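Local coordinates for putative enoyl-CoA hydratase (Streptomyces avermitilis, PDB 3GKB), which is a putative enoyl-CoA hydratase of the crotonase family, probably acting on acyl-CoA thioesters, though its substrate and reaction remain unestablished, at residues I143-M147 and L270-R275. Residues are numbered along the deposited sequence; the frame is centred on the assembly and turned at random.
Sequences IEALM and LEGLMR
A buried, largely apolar contact joins a short 3-10 turn in the loop between strand 139-141 and helix 155-163 to the first turns of the C-terminal helix 270-280. Backbone hydrogen bonds run from Leu146 N to Ile143 O (3.0 Å) and Met147 N to Glu144 O (2.8 Å), and in the helix from Met274 N to Leu270 O (2.9 Å) and Arg275 N to Glu271 O (3.0 Å). The nearest CA atoms pair Ile143 with Glu271 (CA to CA 6.8 Å) and Leu146 with Met274 (CA to CA 6.0 Å). Leu146, chi1 m and chi2 t, is the central side chain: its CB meets Met274 CB at 3.8 Å, its CD1 Glu271 O at 3.8 Å, and CD1 also covers one face of the Arg275 guanidinium. Ile143 CG1 reaches Leu270 CD2 (3.7 Å). The extended Met147 brings CE to 4.2 Å from Leu270 CD2, while Met274, m at all three chi angles, curls back so that its CE lies 4.1 Å from Met147 CG. No direct hydrogen bond crosses; one water donates to Leu146 O (2.8 Å) and Met274 O (2.9 Å). Glu271 forms a salt bridge with Arg118, and Leu212 of a second subunit packs on Leu146. The start of the last helix thus docks onto the loop after strand 139-141 beside a subunit interface, consistent with the trimeric crotonase fold and its C-terminal helical region.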
ATOM      1  N   ILE B 143     -15.794 -14.918  -0.335  1.00 15.73           N
ATOM      2  CA  ILE B 143     -16.820 -15.683   0.376  1.00 15.20           C
ATOM      3  C   ILE B 143     -16.322 -17.017   0.950  1.00 14.81           C
ATOM      4  O   ILE B 143     -17.023 -17.658   1.750  1.00 14.57           O
ATOM      5  CB  ILE B 143     -18.009 -15.951  -0.587  1.00 15.51           C
ATOM      6  CG1 ILE B 143     -19.269 -16.409   0.158  1.00 15.88           C
ATOM      7  CG2 ILE B 143     -17.634 -17.014  -1.624  1.00 16.27           C
ATOM      8  CD1 ILE B 143     -19.995 -15.319   0.902  1.00 15.40           C
ATOM      9  N   GLU B 144     -15.132 -17.431   0.509  1.00 14.34           N
ATOM     10  CA  GLU B 144     -14.594 -18.761   0.762  1.00 13.62           C
ATOM     11  C   GLU B 144     -14.648 -19.214   2.215  1.00 13.17           C
ATOM     12  O   GLU B 144     -15.116 -20.326   2.489  1.00 13.52           O
ATOM     13  CB  GLU B 144     -13.166 -18.855   0.229  1.00 14.75           C
ATOM     14  CG  GLU B 144     -13.114 -18.898  -1.313  1.00 16.14           C
ATOM     15  CD  GLU B 144     -12.901 -17.515  -1.974  1.00 19.50           C
ATOM     16  OE1 GLU B 144     -13.322 -16.483  -1.414  1.00 19.92           O
ATOM     17  OE2 GLU B 144     -12.328 -17.478  -3.088  1.00 21.08           O
ATOM     18  N   ALA B 145     -14.201 -18.360   3.133  1.00 12.61           N
ATOM     19  CA  ALA B 145     -14.164 -18.700   4.551  1.00 12.81           C
ATOM     20  C   ALA B 145     -15.523 -19.157   5.071  1.00 13.69           C
ATOM     21  O   ALA B 145     -15.596 -20.036   5.931  1.00 13.69           O
ATOM     22  CB  ALA B 145     -13.609 -17.508   5.404  1.00 13.50           C
ATOM     23  N   LEU B 146     -16.598 -18.573   4.532  1.00 14.64           N
ATOM     24  CA  LEU B 146     -17.970 -18.945   4.926  1.00 15.88           C
ATOM     25  C   LEU B 146     -18.451 -20.295   4.346  1.00 16.01           C
ATOM     26  O   LEU B 146     -19.462 -20.857   4.813  1.00 17.21           O
ATOM     27  CB  LEU B 146     -18.961 -17.832   4.573  1.00 15.10           C
ATOM     28  CG  LEU B 146     -18.676 -16.479   5.227  1.00 15.15           C
ATOM     29  CD1 LEU B 146     -19.737 -15.453   4.860  1.00 15.64           C
ATOM     30  CD2 LEU B 146     -18.499 -16.566   6.728  1.00 16.66           C
ATOM     31  N   MET B 147     -17.700 -20.812   3.379  1.00 16.56           N
ATOM     32  CA  MET B 147     -17.919 -22.143   2.808  1.00 17.20           C
ATOM     33  C   MET B 147     -16.954 -23.169   3.421  1.00 17.00           C
ATOM     34  O   MET B 147     -16.882 -24.305   2.983  1.00 17.17           O
ATOM     35  CB  MET B 147     -17.839 -22.054   1.284  1.00 17.50           C
ATOM     36  CG  MET B 147     -18.954 -21.153   0.605  1.00 21.13           C
ATOM     37  SD  MET B 147     -18.741 -21.246  -1.233  1.00 22.44           S
ATOM     38  CE  MET B 147     -20.120 -20.152  -1.706  1.00 24.98           C
ATOM     39  N   LEU B 270     -25.179 -13.238  -0.160  1.00 17.04           N
ATOM     40  CA  LEU B 270     -24.608 -14.570   0.028  1.00 16.61           C
ATOM     41  C   LEU B 270     -23.953 -14.721   1.404  1.00 15.60           C
ATOM     42  O   LEU B 270     -23.941 -15.830   1.969  1.00 14.42           O
ATOM     43  CB  LEU B 270     -23.634 -14.923  -1.114  1.00 16.20           C
ATOM     44  CG  LEU B 270     -23.083 -16.342  -1.182  1.00 17.01           C
ATOM     45  CD1 LEU B 270     -24.236 -17.373  -1.352  1.00 15.81           C
ATOM     46  CD2 LEU B 270     -22.052 -16.467  -2.309  1.00 17.87           C
ATOM     47  N   GLU B 271     -23.389 -13.631   1.942  1.00 16.28           N
ATOM     48  CA  GLU B 271     -22.689 -13.685   3.234  1.00 15.93           C
ATOM     49  C   GLU B 271     -23.684 -14.066   4.293  1.00 16.28           C
ATOM     50  O   GLU B 271     -23.464 -15.026   5.045  1.00 15.13           O
ATOM     51  CB  GLU B 271     -22.020 -12.345   3.582  1.00 15.70           C
ATOM     52  CG  GLU B 271     -20.870 -11.961   2.664  1.00 16.02           C
ATOM     53  CD  GLU B 271     -21.279 -11.409   1.275  1.00 17.93           C
ATOM     54  OE1 GLU B 271     -22.462 -11.023   1.075  1.00 20.00           O
ATOM     55  OE2 GLU B 271     -20.393 -11.359   0.367  1.00 19.43           O
ATOM     56  N   GLY B 272     -24.808 -13.353   4.317  1.00 16.86           N
ATOM     57  CA  GLY B 272     -25.916 -13.675   5.235  1.00 17.63           C
ATOM     58  C   GLY B 272     -26.463 -15.098   5.075  1.00 18.11           C
ATOM     59  O   GLY B 272     -26.689 -15.816   6.057  1.00 18.83           O
ATOM     60  N   LEU B 273     -26.666 -15.519   3.835  1.00 17.37           N
ATOM     61  CA  LEU B 273     -27.156 -16.858   3.556  1.00 16.58           C
ATOM     62  C   LEU B 273     -26.210 -17.918   4.106  1.00 16.91           C
ATOM     63  O   LEU B 273     -26.632 -18.865   4.788  1.00 13.94           O
ATOM     64  CB  LEU B 273     -27.369 -17.032   2.049  1.00 17.09           C
ATOM     65  CG  LEU B 273     -27.876 -18.390   1.572  1.00 20.06           C
ATOM     66  CD1 LEU B 273     -29.119 -18.792   2.380  1.00 25.79           C
ATOM     67  CD2 LEU B 273     -28.219 -18.323   0.109  1.00 22.27           C
ATOM     68  N   MET B 274     -24.909 -17.757   3.836  1.00 15.86           N
ATOM     69  CA  MET B 274     -23.946 -18.758   4.303  1.00 16.41           C
ATOM     70  C   MET B 274     -23.781 -18.759   5.828  1.00 15.81           C
ATOM     71  O   MET B 274     -23.590 -19.817   6.431  1.00 15.36           O
ATOM     72  CB  MET B 274     -22.580 -18.620   3.591  1.00 15.63           C
ATOM     73  CG  MET B 274     -22.633 -18.921   2.067  1.00 17.38           C
ATOM     74  SD  MET B 274     -23.360 -20.523   1.565  1.00 11.56           S
ATOM     75  CE  MET B 274     -22.465 -21.706   2.596  1.00 16.75           C
ATOM     76  N   ARG B 275     -23.904 -17.609   6.482  1.00 16.12           N
ATOM     77  CA  ARG B 275     -23.830 -17.642   7.950  1.00 18.27           C
ATOM     78  C   ARG B 275     -25.021 -18.340   8.569  1.00 19.90           C
ATOM     79  O   ARG B 275     -24.851 -19.067   9.552  1.00 20.67           O
ATOM     80  CB  ARG B 275     -23.635 -16.257   8.527  1.00 18.81           C
ATOM     81  CG  ARG B 275     -22.281 -15.682   8.132  1.00 17.89           C
ATOM     82  CD  ARG B 275     -21.962 -14.463   8.942  1.00 19.99           C
ATOM     83  NE  ARG B 275     -20.561 -14.099   8.733  1.00 21.30           N
ATOM     84  CZ  ARG B 275     -20.148 -13.116   7.953  1.00 19.57           C
ATOM     85  NH1 ARG B 275     -21.012 -12.346   7.329  1.00 20.15           N
ATOM     86  NH2 ARG B 275     -18.862 -12.892   7.809  1.00 20.21           N
TER
HETATM   87  O   HOH W   1     -20.796 -19.850   7.042  1.00 21.54           O